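Local atomic coordinates of phosphatidylserine synthase (Haemophilus influenzae, PDB entry 3HSI), a protein that belongs to the phospholipase D superfamily and carries two mixed beta sheets flanked by helices within one chain. Residues P20-Q25 and I178-L183; T40-L45 and T151-G156; R52-A57 and H82-V87; G145-D150 and E182-M187. All blocks are in the same frame, centred on the assembly; numbering follows the deposited sequence.

Interaction 1: residues P20-Q25 and I178-L183; sequences PFLALQ and ITHAEL
His180 is the N-cap residue of helix 181-195, and its ring ties the turn between strand 171-179 and that helix to the short strand 22-23. Its CG stands anti to the backbone N (chi1 -163°), which sends the imidazole toward 20-25. Both ring nitrogens are used. ND1 accepts a weak capping bond from Glu182 N at 3.3 Å. On the far side, NE2 donates to Ala23 O at 2.9 Å. The acceptor lies in the ring plane and almost on the C=O axis. Together these in-plane bonds, the NE2 one the stronger, help to set the rotation of the ring.

Leu22 meets His180 tip to tip. Its CG is also anti to the backbone N (chi1 161°), so the isopropyl end reaches over the ring. Leu22 CD2 sits over one face, 4.0 Å from the centroid of the His180 ring, a CH-pi contact. The same methyl packs on Leu183 CB. Leu22 CD1 touches the carboxylate of Glu182, whose bent chain is held by Ser236 and the backbone of Lys235.

Leu24 lies at the edge of the imidazole. Strand 22-23 pairs with strand 245-252, so the contact bridges the two large sheets of the fold. Beyond the ring, the Leu24 side chain crosses that of Ile178 at about a right angle, and Leu24 CD2 touches Ile178 CG2 at 3.8 Å.

Interaction 2: residues T40-L45 and T151-G156; sequences TQIIEL and TVLYSG
Helix 35-48 packs here on strand 151-155 in an alpha/beta layer of the phospholipase D fold. The strand belongs to the phospholipase D active site motif of the sequence. The two short axes run nearly antiparallel, at 155°, and come within 10.5 Å of each other. The contact is apolar and made by side chains.

Leu153 is the central side chain. Its CG stands anti to the backbone N (chi1 -171°), and this carries one methyl, CD2, into the helix surface. Ile42 crosses Leu153 at about a right angle. It presents the flank of its chain, not its tip: Ile42 CG1 touches Leu153 CD2 at 3.7 Å. CG1 can do so because it lies anti to the carbonyl carbon, beside the backbone N. Gln41 CB meets the same methyl at 4.3 Å, and Leu45 CD1 approaches it at 4.2 Å. Three helix residues thus gather round one branch of Leu153.

Leu45 points at the strand, and its two methyls divide the work. While CD1 meets Leu153, CD2 reaches Thr151, again at about a right angle.

The polar end of Gln41 turns elsewhere. Its OE1 accepts from Lys177 NZ, and its NE2 makes a weak bond to Glu44 OE1. Ile42 also packs on Ile69 of helix 64-79.

Thr151 keeps OG1 beside its own backbone N (chi1 -56°), so a methyl faces the helix, and Thr151 CG2 lies 4.2 Å from Leu45 CD2.

Interaction 3: residues R52-A57 and H82-V87; sequences RIYVTA and HLDVKV
Strands 52-56 and 84-90 run parallel, with short axes 6° apart, and are joined in register from Arg52 with Asp84 to Val55 with Val87. They are the two strands of a beta-alpha-beta unit whose crossover contains helix 64-79. The ladder is regular. Ile53 N donates to Asp84 O at 2.9 Å, and Lys86 N donates to Ile53 O at the same length. Val55 N follows with a bond of 3.1 Å to Lys86 O.

On one face of the sheet stand Arg52, Tyr54, Asp84 and Lys86. Tyr54 and Lys86 lie side by side and point the same way. Lys86 CB sits over one face of the Tyr54 ring, a CH-pi contact, with CG beside it. The lysine chain then bends at chi2 and chi4, and this brings NZ back toward Asp84. NZ forms a salt bridge with Asp84 OD1, on its syn lone pair. NZ also makes a weak bond to Tyr54 OH. Asp84 CG is anti to the backbone N (chi1 179°), so the carboxylate lies near the phenol. Ring and carboxylate planes are 86° apart. The phenol OH also bonds to Asn192 of helix 181-195. Arg52 leads away, to Asp149 O and Asp185.

Ile53, Val55, Val85 and Val87 fill the other face. Val55 CG1 and Val87 CG1 touch at 4.0 Å, and Ile53 CD1 meets Leu83 CD2 at 3.9 Å.

The shortest side-chain bond runs from Tyr54 OH to Asp84 OD2, at 2.6 Å, reaching the oxygen from above the carboxylate plane.

Interaction 4: residues G145-D150 and E182-M187; sequences GFVFDD and ELADSM
Met187, modelled as selenomethionine, runs from helix 181-195 along strand 146-148. Segment 145-150 lies in the phospholipase D active site motif of the sequence. Met187 CB points at the strand and lies 4.1 Å from Val147 CG2, where the two side chains cross obliquely. CG stands anti to the carbonyl carbon (chi1 -66°) and passes 3.3 Å from Leu183 O, one turn back in the same helix. SE then packs on Val152 of the adjoining strand. The torsion about CG-SE (chi3 92°) bends the chain and turns the terminal methyl CE toward Gly145. CE ends 4.6 Å from Gly145 CA. Gly145 has a positive phi, 131°, where a side chain would be jammed against the preceding carbonyl and pressed close to CE.

Within 182-187, Ala184 comes closest to 145-150. Its CB touches Val147 CG1 at 3.8 Å and Asp150 CA at 3.7 Å. The small side chain is consistent with the close approach of the helix to the turn at Asp150.

Asp150 and Asp185 cross obliquely and bring their carboxylates together. A water bridges them, donating to Asp150 OD1 at 2.5 Å and to Asp185 OD1 at 2.6 Å. Arg52 forms a salt bridge with Asp185, which probably eases the repulsion between the like charges.

Helix 181-195 thus covers the Val147 face of the sheet, and Met187 also touches Asn393 and Leu395 of strand 391-398, in the other sheet. Strand 146-148 runs between strands 52-56 and 151-155, and its Phe146 and Phe148 point the other way, onto helix 35-48.

Overall arrangement
All four contacts reach one mixed sheet. Interactions 2 and 4 place helices 35-48 and 181-195 on its two faces and meet where Leu153 N bonds Phe146 O (2.8 Å); the centres of interactions 2 and 4 are 11 Å apart. Both include residues of the phospholipase D active site motif. Interaction 3 continues the sheet beyond strand 146-148: Tyr54 O receives Val147 N, and the centres of interactions 3 and 4 are 10 Å apart. Interaction 1 shares Glu182 and Leu183 with interaction 4, their centres also 10 Å apart, and a bond from His180 N to Asp150 O joins them. Interactions 1 and 3 do not touch, with centres about 20 Å apart.

Interaction 1: residues P20-Q25 and I178-L183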
loop_
_atom_site.group_PDB
_atom_site.type_symbol
_atom_site.label_atom_id
_atom_site.label_comp_id
_atom_site.label_asym_id
_atom_site.label_seq_id
_atom_site.Cartn_x
_atom_site.Cartn_y
_atom_site.Cartn_z
ATOM N N PRO C 20 3.799 -2.902 -30.550
ATOM C CA PRO C 20 4.793 -3.436 -31.475
ATOM C C PRO C 20 4.938 -4.945 -31.273
ATOM O O PRO C 20 4.819 -5.431 -30.148
ATOM C CB PRO C 20 6.086 -2.713 -31.055
ATOM C CG PRO C 20 5.949 -2.516 -29.563
ATOM C CD PRO C 20 4.429 -2.285 -29.344
ATOM N N PHE C 21 5.170 -5.673 -32.352
ATOM C CA PHE C 21 5.127 -7.115 -32.302
ATOM C C PHE C 21 6.262 -7.648 -33.124
ATOM O O PHE C 21 6.564 -7.109 -34.167
ATOM C CB PHE C 21 3.833 -7.647 -32.915
ATOM C CG PHE C 21 2.706 -7.730 -31.949
ATOM C CD1 PHE C 21 2.619 -8.807 -31.056
ATOM C CD2 PHE C 21 1.714 -6.735 -31.937
ATOM C CE1 PHE C 21 1.570 -8.873 -30.115
ATOM C CE2 PHE C 21 0.642 -6.799 -31.026
ATOM C CZ PHE C 21 0.571 -7.874 -30.105
ATOM N N LEU C 22 6.864 -8.719 -32.638
ATOM C CA LEU C 22 7.962 -9.376 -33.310
ATOM C C LEU C 22 7.471 -10.719 -33.858
ATOM O O LEU C 22 6.837 -11.514 -33.144
ATOM C CB LEU C 22 9.078 -9.559 -32.282
ATOM C CG LEU C 22 10.206 -10.564 -32.468
ATOM C CD1 LEU C 22 11.111 -10.234 -33.667
ATOM C CD2 LEU C 22 11.021 -10.587 -31.154
ATOM N N ALA C 23 7.771 -10.965 -35.122
ATOM C CA ALA C 23 7.305 -12.154 -35.834
ATOM C C ALA C 23 7.869 -13.434 -35.243
ATOM O O ALA C 23 9.037 -13.502 -34.876
ATOM C CB ALA C 23 7.628 -12.044 -37.322
ATOM N N LEU C 24 7.034 -14.451 -35.138
ATOM C CA LEU C 24 7.400 -15.671 -34.436
ATOM C C LEU C 24 6.924 -16.874 -35.236
ATOM O O LEU C 24 5.730 -16.996 -35.476
ATOM C CB LEU C 24 6.646 -15.652 -33.117
ATOM C CG LEU C 24 7.211 -15.945 -31.747
ATOM C CD1 LEU C 24 6.012 -15.881 -30.829
ATOM C CD2 LEU C 24 7.809 -17.315 -31.701
ATOM N N GLN C 25 7.805 -17.772 -35.667
ATOM C CA GLN C 25 7.298 -18.981 -36.324
ATOM C C GLN C 25 6.652 -19.921 -35.318
ATOM O O GLN C 25 7.026 -19.932 -34.137
ATOM C CB GLN C 25 8.368 -19.640 -37.173
ATOM C CG GLN C 25 9.049 -18.610 -38.042
ATOM C CD GLN C 25 9.338 -19.127 -39.394
ATOM O OE1 GLN C 25 9.987 -20.168 -39.537
ATOM N NE2 GLN C 25 8.860 -18.419 -40.426
ATOM N N ILE C 178 10.325 -20.720 -26.071
ATOM C CA ILE C 178 10.425 -19.958 -27.302
ATOM C C ILE C 178 11.879 -19.764 -27.708
ATOM O O ILE C 178 12.668 -19.105 -27.018
ATOM C CB ILE C 178 9.717 -18.574 -27.219
ATOM C CG1 ILE C 178 8.254 -18.736 -26.847
ATOM C CG2 ILE C 178 9.801 -17.854 -28.555
ATOM C CD1 ILE C 178 7.728 -17.592 -25.964
ATOM N N THR C 179 12.212 -20.371 -28.827
ATOM C CA THR C 179 13.509 -20.251 -29.446
ATOM C C THR C 179 13.497 -19.058 -30.418
ATOM O O THR C 179 13.006 -19.161 -31.537
ATOM C CB THR C 179 13.842 -21.538 -30.196
ATOM O OG1 THR C 179 13.851 -22.637 -29.257
ATOM C CG2 THR C 179 15.209 -21.426 -30.824
ATOM N N HIS C 180 14.011 -17.915 -29.967
ATOM C CA HIS C 180 13.945 -16.680 -30.741
ATOM C C HIS C 180 15.010 -15.702 -30.244
ATOM O O HIS C 180 14.857 -15.060 -29.183
ATOM C CB HIS C 180 12.556 -16.041 -30.611
ATOM C CG HIS C 180 12.262 -15.019 -31.659
ATOM N ND1 HIS C 180 13.174 -14.058 -32.040
ATOM C CD2 HIS C 180 11.162 -14.819 -32.424
ATOM C CE1 HIS C 180 12.649 -13.307 -32.994
ATOM N NE2 HIS C 180 11.427 -13.748 -33.245
ATOM N N ALA C 181 16.074 -15.571 -31.024
ATOM C CA ALA C 181 17.235 -14.755 -30.620
ATOM C C ALA C 181 16.880 -13.313 -30.229
ATOM O O ALA C 181 17.417 -12.769 -29.257
ATOM C CB ALA C 181 18.286 -14.765 -31.726
ATOM N N GLU C 182 15.985 -12.698 -30.987
ATOM C CA GLU C 182 15.666 -11.293 -30.783
ATOM C C GLU C 182 14.804 -11.130 -29.512
ATOM O O GLU C 182 14.985 -10.166 -28.751
ATOM C CB GLU C 182 14.941 -10.730 -32.020
ATOM C CG GLU C 182 15.560 -9.480 -32.627
ATOM C CD GLU C 182 14.505 -8.423 -33.119
ATOM O OE1 GLU C 182 14.233 -8.408 -34.343
ATOM O OE2 GLU C 182 13.964 -7.613 -32.292
ATOM N N LEU C 183 13.894 -12.077 -29.261
ATOM C CA LEU C 183 13.168 -12.074 -27.987
ATOM C C LEU C 183 14.149 -12.303 -26.819
ATOM O O LEU C 183 14.101 -11.597 -25.799
ATOM C CB LEU C 183 12.031 -13.134 -27.942
ATOM C CG LEU C 183 11.224 -13.095 -26.607
ATOM C CD1 LEU C 183 10.588 -11.744 -26.402
ATOM C CD2 LEU C 183 10.128 -14.147 -26.472
#

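Interaction 2: residues T40-L45 and T151-G156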
loop_
_atom_site.group_PDB
_atom_site.type_symbol
_atom_site.label_atom_id
_atom_site.label_comp_id
_atom_site.label_asym_id
_atom_site.label_seq_id
_atom_site.Cartn_x
_atom_site.Cartn_y
_atom_site.Cartn_z
ATOM N N THR C 40 12.719 -31.179 -16.824
ATOM C CA THR C 40 13.588 -31.757 -17.845
ATOM C C THR C 40 14.144 -30.700 -18.811
ATOM O O THR C 40 15.330 -30.713 -19.124
ATOM C CB THR C 40 12.822 -32.828 -18.577
ATOM O OG1 THR C 40 12.249 -33.686 -17.581
ATOM C CG2 THR C 40 13.761 -33.653 -19.491
ATOM N N GLN C 41 13.283 -29.787 -19.263
ATOM C CA GLN C 41 13.710 -28.693 -20.130
ATOM C C GLN C 41 14.759 -27.774 -19.492
ATOM O O GLN C 41 15.787 -27.519 -20.101
ATOM C CB GLN C 41 12.518 -27.879 -20.675
ATOM C CG GLN C 41 11.863 -28.489 -21.905
ATOM C CD GLN C 41 12.861 -29.017 -22.926
ATOM O OE1 GLN C 41 13.736 -28.300 -23.387
ATOM N NE2 GLN C 41 12.743 -30.288 -23.257
ATOM N N ILE C 42 14.522 -27.325 -18.266
ATOM C CA ILE C 42 15.525 -26.542 -17.521
ATOM C C ILE C 42 16.891 -27.237 -17.590
ATOM O O ILE C 42 17.854 -26.656 -18.045
ATOM C CB ILE C 42 15.130 -26.298 -16.044
ATOM C CG1 ILE C 42 13.898 -25.408 -15.963
ATOM C CG2 ILE C 42 16.293 -25.639 -15.256
ATOM C CD1 ILE C 42 13.221 -25.513 -14.616
ATOM N N ILE C 43 16.946 -28.488 -17.171
ATOM C CA ILE C 43 18.187 -29.239 -17.180
ATOM C C ILE C 43 18.871 -29.320 -18.559
ATOM O O ILE C 43 20.060 -29.031 -18.682
ATOM C CB ILE C 43 17.994 -30.632 -16.586
ATOM C CG1 ILE C 43 17.610 -30.487 -15.108
ATOM C CG2 ILE C 43 19.287 -31.472 -16.763
ATOM C CD1 ILE C 43 17.310 -31.819 -14.388
ATOM N N GLU C 44 18.101 -29.652 -19.587
ATOM C CA GLU C 44 18.613 -29.782 -20.950
ATOM C C GLU C 44 19.153 -28.436 -21.495
ATOM O O GLU C 44 20.202 -28.368 -22.197
ATOM C CB GLU C 44 17.460 -30.264 -21.824
ATOM C CG GLU C 44 17.870 -30.818 -23.139
ATOM C CD GLU C 44 16.710 -31.464 -23.887
ATOM O OE1 GLU C 44 15.614 -31.617 -23.297
ATOM O OE2 GLU C 44 16.898 -31.825 -25.071
ATOM N N LEU C 45 18.432 -27.375 -21.169
ATOM C CA LEU C 45 18.805 -26.034 -21.595
ATOM C C LEU C 45 20.078 -25.535 -20.888
ATOM O O LEU C 45 20.941 -24.897 -21.537
ATOM C CB LEU C 45 17.638 -25.046 -21.390
ATOM C CG LEU C 45 16.538 -25.218 -22.446
ATOM C CD1 LEU C 45 15.402 -24.265 -22.141
ATOM C CD2 LEU C 45 17.089 -25.048 -23.899
ATOM N N THR C 151 17.264 -19.003 -26.241
ATOM C CA THR C 151 15.997 -19.658 -25.918
ATOM C C THR C 151 15.331 -19.071 -24.656
ATOM O O THR C 151 15.973 -18.956 -23.599
ATOM C CB THR C 151 16.206 -21.197 -25.821
ATOM O OG1 THR C 151 16.774 -21.633 -27.057
ATOM C CG2 THR C 151 14.911 -21.953 -25.624
ATOM N N VAL C 152 14.059 -18.674 -24.776
ATOM C CA VAL C 152 13.283 -18.251 -23.622
ATOM C C VAL C 152 12.426 -19.406 -23.076
ATOM O O VAL C 152 11.666 -20.031 -23.818
ATOM C CB VAL C 152 12.412 -17.030 -23.915
ATOM C CG1 VAL C 152 11.559 -16.686 -22.710
ATOM C CG2 VAL C 152 13.278 -15.821 -24.262
ATOM N N LEU C 153 12.561 -19.683 -21.775
ATOM C CA LEU C 153 11.638 -20.583 -21.090
ATOM C C LEU C 153 10.825 -19.721 -20.131
ATOM O O LEU C 153 11.358 -19.192 -19.166
ATOM C CB LEU C 153 12.401 -21.696 -20.365
ATOM C CG LEU C 153 11.603 -22.865 -19.771
ATOM C CD1 LEU C 153 10.747 -23.588 -20.833
ATOM C CD2 LEU C 153 12.528 -23.897 -19.077
ATOM N N TYR C 154 9.546 -19.555 -20.428
ATOM C CA TYR C 154 8.707 -18.643 -19.665
ATOM C C TYR C 154 7.708 -19.429 -18.820
ATOM O O TYR C 154 7.033 -20.327 -19.329
ATOM C CB TYR C 154 7.987 -17.662 -20.594
ATOM C CG TYR C 154 7.350 -16.492 -19.860
ATOM C CD1 TYR C 154 8.029 -15.278 -19.714
ATOM C CD2 TYR C 154 6.060 -16.608 -19.289
ATOM C CE1 TYR C 154 7.446 -14.210 -19.019
ATOM C CE2 TYR C 154 5.485 -15.565 -18.604
ATOM C CZ TYR C 154 6.179 -14.362 -18.471
ATOM O OH TYR C 154 5.596 -13.328 -17.772
ATOM N N SER C 155 7.600 -19.070 -17.543
ATOM C CA SER C 155 6.693 -19.749 -16.634
ATOM C C SER C 155 6.489 -18.961 -15.352
ATOM O O SER C 155 7.387 -18.227 -14.905
ATOM C CB SER C 155 7.247 -21.117 -16.235
ATOM O OG SER C 155 6.321 -21.757 -15.388
ATOM N N GLY C 156 5.333 -19.153 -14.733
ATOM C CA GLY C 156 5.074 -18.523 -13.423
ATOM C C GLY C 156 5.814 -19.233 -12.283
ATOM O O GLY C 156 5.812 -18.753 -11.154
#

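Interaction 3: residues R52-A57 and H82-V87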
loop_
_atom_site.group_PDB
_atom_site.type_symbol
_atom_site.label_atom_id
_atom_site.label_comp_id
_atom_site.label_asym_id
_atom_site.label_seq_id
_atom_site.Cartn_x
_atom_site.Cartn_y
_atom_site.Cartn_z
ATOM N N ARG C 52 25.141 -17.637 -22.254
ATOM C CA ARG C 52 24.505 -16.980 -21.104
ATOM C C ARG C 52 23.339 -17.768 -20.532
ATOM O O ARG C 52 22.701 -18.572 -21.252
ATOM C CB ARG C 52 23.997 -15.593 -21.498
ATOM C CG ARG C 52 22.798 -15.659 -22.476
ATOM C CD ARG C 52 22.590 -14.346 -23.189
ATOM N NE ARG C 52 21.596 -14.523 -24.239
ATOM C CZ ARG C 52 21.175 -13.568 -25.063
ATOM N NH1 ARG C 52 21.655 -12.324 -24.978
ATOM N NH2 ARG C 52 20.265 -13.869 -25.973
ATOM N N ILE C 53 23.074 -17.501 -19.249
ATOM C CA ILE C 53 21.939 -18.025 -18.533
ATOM C C ILE C 53 21.438 -16.935 -17.604
ATOM O O ILE C 53 22.122 -16.578 -16.634
ATOM C CB ILE C 53 22.283 -19.296 -17.710
ATOM C CG1 ILE C 53 22.658 -20.473 -18.645
ATOM C CG2 ILE C 53 21.100 -19.676 -16.791
ATOM C CD1 ILE C 53 23.296 -21.685 -17.940
ATOM N N TYR C 54 20.275 -16.393 -17.939
ATOM C CA TYR C 54 19.563 -15.420 -17.115
ATOM C C TYR C 54 18.272 -16.038 -16.614
ATOM O O TYR C 54 17.544 -16.703 -17.379
ATOM C CB TYR C 54 19.243 -14.134 -17.906
ATOM C CG TYR C 54 20.450 -13.209 -18.142
ATOM C CD1 TYR C 54 20.496 -11.919 -17.568
ATOM C CD2 TYR C 54 21.537 -13.626 -18.909
ATOM C CE1 TYR C 54 21.589 -11.070 -17.771
ATOM C CE2 TYR C 54 22.644 -12.788 -19.119
ATOM C CZ TYR C 54 22.659 -11.511 -18.549
ATOM O OH TYR C 54 23.735 -10.687 -18.766
ATOM N N VAL C 55 17.997 -15.798 -15.345
ATOM C CA VAL C 55 16.833 -16.300 -14.646
ATOM C C VAL C 55 16.331 -15.157 -13.764
ATOM O O VAL C 55 17.138 -14.542 -13.059
ATOM C CB VAL C 55 17.221 -17.492 -13.743
ATOM C CG1 VAL C 55 16.109 -17.827 -12.763
ATOM C CG2 VAL C 55 17.569 -18.730 -14.579
ATOM N N THR C 56 15.041 -14.826 -13.880
ATOM C CA THR C 56 14.330 -13.984 -12.910
ATOM C C THR C 56 13.240 -14.904 -12.390
ATOM O O THR C 56 12.517 -15.479 -13.172
ATOM C CB THR C 56 13.621 -12.696 -13.521
ATOM O OG1 THR C 56 12.758 -13.094 -14.612
ATOM C CG2 THR C 56 14.601 -11.689 -14.020
ATOM N N ALA C 57 13.171 -15.091 -11.078
ATOM C CA ALA C 57 12.134 -15.907 -10.462
ATOM C C ALA C 57 11.807 -15.253 -9.126
ATOM O O ALA C 57 12.563 -14.389 -8.659
ATOM C CB ALA C 57 12.610 -17.350 -10.286
ATOM N N HIS C 82 33.678 -18.415 -19.116
ATOM C CA HIS C 82 33.115 -17.128 -19.567
ATOM C C HIS C 82 31.589 -17.101 -19.702
ATOM O O HIS C 82 31.023 -16.101 -20.156
ATOM C CB HIS C 82 33.757 -16.666 -20.883
ATOM C CG HIS C 82 35.250 -16.744 -20.881
ATOM N ND1 HIS C 82 36.020 -16.248 -19.847
ATOM C CD2 HIS C 82 36.115 -17.255 -21.786
ATOM C CE1 HIS C 82 37.292 -16.475 -20.109
ATOM N NE2 HIS C 82 37.375 -17.089 -21.276
ATOM N N LEU C 83 30.917 -18.185 -19.315
ATOM C CA LEU C 83 29.470 -18.195 -19.327
ATOM C C LEU C 83 28.938 -17.041 -18.462
ATOM O O LEU C 83 29.285 -16.896 -17.295
ATOM C CB LEU C 83 28.944 -19.541 -18.833
ATOM C CG LEU C 83 27.455 -19.878 -19.061
ATOM C CD1 LEU C 83 27.134 -20.198 -20.519
ATOM C CD2 LEU C 83 27.121 -21.075 -18.196
ATOM N N ASP C 84 28.109 -16.207 -19.056
ATOM C CA ASP C 84 27.499 -15.099 -18.337
ATOM C C ASP C 84 26.250 -15.644 -17.622
ATOM O O ASP C 84 25.236 -15.855 -18.270
ATOM C CB ASP C 84 27.156 -13.997 -19.354
ATOM C CG ASP C 84 26.479 -12.784 -18.730
ATOM O OD1 ASP C 84 26.538 -12.604 -17.482
ATOM O OD2 ASP C 84 25.876 -12.014 -19.511
ATOM N N VAL C 85 26.344 -15.931 -16.317
ATOM C CA VAL C 85 25.194 -16.447 -15.527
ATOM C C VAL C 85 24.697 -15.394 -14.529
ATOM O O VAL C 85 25.466 -14.947 -13.683
ATOM C CB VAL C 85 25.514 -17.761 -14.731
ATOM C CG1 VAL C 85 24.243 -18.311 -14.045
ATOM C CG2 VAL C 85 26.079 -18.806 -15.607
ATOM N N LYS C 86 23.413 -15.032 -14.606
ATOM C CA LYS C 86 22.814 -14.082 -13.655
ATOM C C LYS C 86 21.481 -14.619 -13.220
ATOM O O LYS C 86 20.667 -14.978 -14.059
ATOM C CB LYS C 86 22.652 -12.678 -14.265
ATOM C CG LYS C 86 23.979 -12.119 -14.781
ATOM C CD LYS C 86 24.277 -10.719 -14.298
ATOM C CE LYS C 86 25.701 -10.311 -14.658
ATOM N NZ LYS C 86 25.866 -10.199 -16.143
ATOM N N VAL C 87 21.294 -14.746 -11.914
ATOM C CA VAL C 87 20.026 -15.230 -11.360
ATOM C C VAL C 87 19.490 -14.118 -10.475
ATOM O O VAL C 87 20.128 -13.737 -9.471
ATOM C CB VAL C 87 20.195 -16.581 -10.562
ATOM C CG1 VAL C 87 18.876 -17.052 -9.972
ATOM C CG2 VAL C 87 20.811 -17.688 -11.497
#

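Interaction 4: residues G145-D150 and E182-M187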
loop_
_atom_site.group_PDB
_atom_site.type_symbol
_atom_site.label_atom_id
_atom_site.label_comp_id
_atom_site.label_asym_id
_atom_site.label_seq_id
_atom_site.Cartn_x
_atom_site.Cartn_y
_atom_site.Cartn_z
ATOM N N GLY C 145 10.869 -15.485 -16.568
ATOM C CA GLY C 145 11.646 -15.695 -17.779
ATOM C C GLY C 145 12.994 -16.268 -17.424
ATOM O O GLY C 145 13.630 -15.817 -16.475
ATOM N N PHE C 146 13.400 -17.291 -18.178
ATOM C CA PHE C 146 14.722 -17.846 -18.144
ATOM C C PHE C 146 15.234 -17.727 -19.569
ATOM O O PHE C 146 14.547 -18.081 -20.515
ATOM C CB PHE C 146 14.700 -19.343 -17.811
ATOM C CG PHE C 146 14.016 -19.699 -16.530
ATOM C CD1 PHE C 146 13.734 -18.745 -15.560
ATOM C CD2 PHE C 146 13.682 -21.019 -16.281
ATOM C CE1 PHE C 146 13.107 -19.093 -14.365
ATOM C CE2 PHE C 146 13.072 -21.389 -15.089
ATOM C CZ PHE C 146 12.787 -20.412 -14.115
ATOM N N VAL C 147 16.451 -17.233 -19.733
ATOM C CA VAL C 147 17.025 -17.148 -21.043
ATOM C C VAL C 147 18.279 -17.987 -21.034
ATOM O O VAL C 147 19.149 -17.785 -20.196
ATOM C CB VAL C 147 17.344 -15.688 -21.427
ATOM C CG1 VAL C 147 18.086 -15.613 -22.796
ATOM C CG2 VAL C 147 16.065 -14.821 -21.402
ATOM N N PHE C 148 18.348 -18.940 -21.962
ATOM C CA PHE C 148 19.542 -19.761 -22.157
ATOM C C PHE C 148 19.971 -19.485 -23.561
ATOM O O PHE C 148 19.294 -19.890 -24.510
ATOM C CB PHE C 148 19.230 -21.256 -21.994
ATOM C CG PHE C 148 18.511 -21.588 -20.707
ATOM C CD1 PHE C 148 17.125 -21.566 -20.644
ATOM C CD2 PHE C 148 19.221 -21.933 -19.562
ATOM C CE1 PHE C 148 16.471 -21.876 -19.478
ATOM C CE2 PHE C 148 18.566 -22.253 -18.383
ATOM C CZ PHE C 148 17.201 -22.214 -18.327
ATOM N N ASP C 149 21.100 -18.802 -23.705
ATOM C CA ASP C 149 21.557 -18.370 -25.006
ATOM C C ASP C 149 20.429 -17.632 -25.704
ATOM O O ASP C 149 20.052 -16.559 -25.213
ATOM C CB ASP C 149 22.159 -19.540 -25.804
ATOM C CG ASP C 149 23.448 -20.043 -25.178
ATOM O OD1 ASP C 149 23.862 -19.472 -24.145
ATOM O OD2 ASP C 149 24.049 -21.006 -25.706
ATOM N N ASP C 150 19.886 -18.204 -26.788
ATOM C CA ASP C 150 18.807 -17.609 -27.585
ATOM C C ASP C 150 17.419 -18.268 -27.348
ATOM O O ASP C 150 16.489 -18.085 -28.157
ATOM C CB ASP C 150 19.143 -17.684 -29.078
ATOM C CG ASP C 150 20.264 -16.734 -29.499
ATOM O OD1 ASP C 150 20.498 -15.691 -28.831
ATOM O OD2 ASP C 150 20.911 -17.029 -30.539
ATOM N N GLU C 182 15.985 -12.698 -30.987
ATOM C CA GLU C 182 15.666 -11.293 -30.783
ATOM C C GLU C 182 14.804 -11.130 -29.512
ATOM O O GLU C 182 14.985 -10.166 -28.751
ATOM C CB GLU C 182 14.941 -10.730 -32.020
ATOM C CG GLU C 182 15.560 -9.480 -32.627
ATOM C CD GLU C 182 14.505 -8.423 -33.119
ATOM O OE1 GLU C 182 14.233 -8.408 -34.343
ATOM O OE2 GLU C 182 13.964 -7.613 -32.292
ATOM N N LEU C 183 13.894 -12.077 -29.261
ATOM C CA LEU C 183 13.168 -12.074 -27.987
ATOM C C LEU C 183 14.149 -12.303 -26.819
ATOM O O LEU C 183 14.101 -11.597 -25.799
ATOM C CB LEU C 183 12.031 -13.134 -27.942
ATOM C CG LEU C 183 11.224 -13.095 -26.607
ATOM C CD1 LEU C 183 10.588 -11.744 -26.402
ATOM C CD2 LEU C 183 10.128 -14.147 -26.472
ATOM N N ALA C 184 15.052 -13.266 -26.979
ATOM C CA ALA C 184 16.020 -13.537 -25.931
ATOM C C ALA C 184 16.853 -12.283 -25.656
ATOM O O ALA C 184 16.977 -11.863 -24.511
ATOM C CB ALA C 184 16.915 -14.751 -26.270
ATOM N N ASP C 185 17.395 -11.677 -26.709
ATOM C CA ASP C 185 18.207 -10.452 -26.541
ATOM C C ASP C 185 17.391 -9.352 -25.844
ATOM O O ASP C 185 17.893 -8.655 -25.006
ATOM C CB ASP C 185 18.706 -9.951 -27.876
ATOM C CG ASP C 185 19.802 -10.833 -28.464
ATOM O OD1 ASP C 185 20.347 -11.732 -27.755
ATOM O OD2 ASP C 185 20.113 -10.629 -29.654
ATOM N N SER C 186 16.112 -9.243 -26.158
ATOM C CA SER C 186 15.279 -8.186 -25.568
ATOM C C SER C 186 15.096 -8.387 -24.072
ATOM O O SER C 186 15.079 -7.423 -23.308
ATOM C CB SER C 186 13.904 -8.171 -26.237
ATOM O OG SER C 186 13.064 -7.224 -25.607
HETATM N N MSE C 187 14.949 -9.645 -23.663
HETATM C CA MSE C 187 14.727 -9.958 -22.269
HETATM C C MSE C 187 15.993 -9.743 -21.386
HETATM O O MSE C 187 15.941 -9.101 -20.311
HETATM C CB MSE C 187 14.109 -11.353 -22.163
HETATM C CG MSE C 187 12.705 -11.340 -22.783
HETATM SE SE MSE C 187 11.695 -12.932 -22.376
HETATM C CE MSE C 187 10.831 -12.244 -20.743
HETATM O O HOH W 1 21.339 -13.374 -29.483
#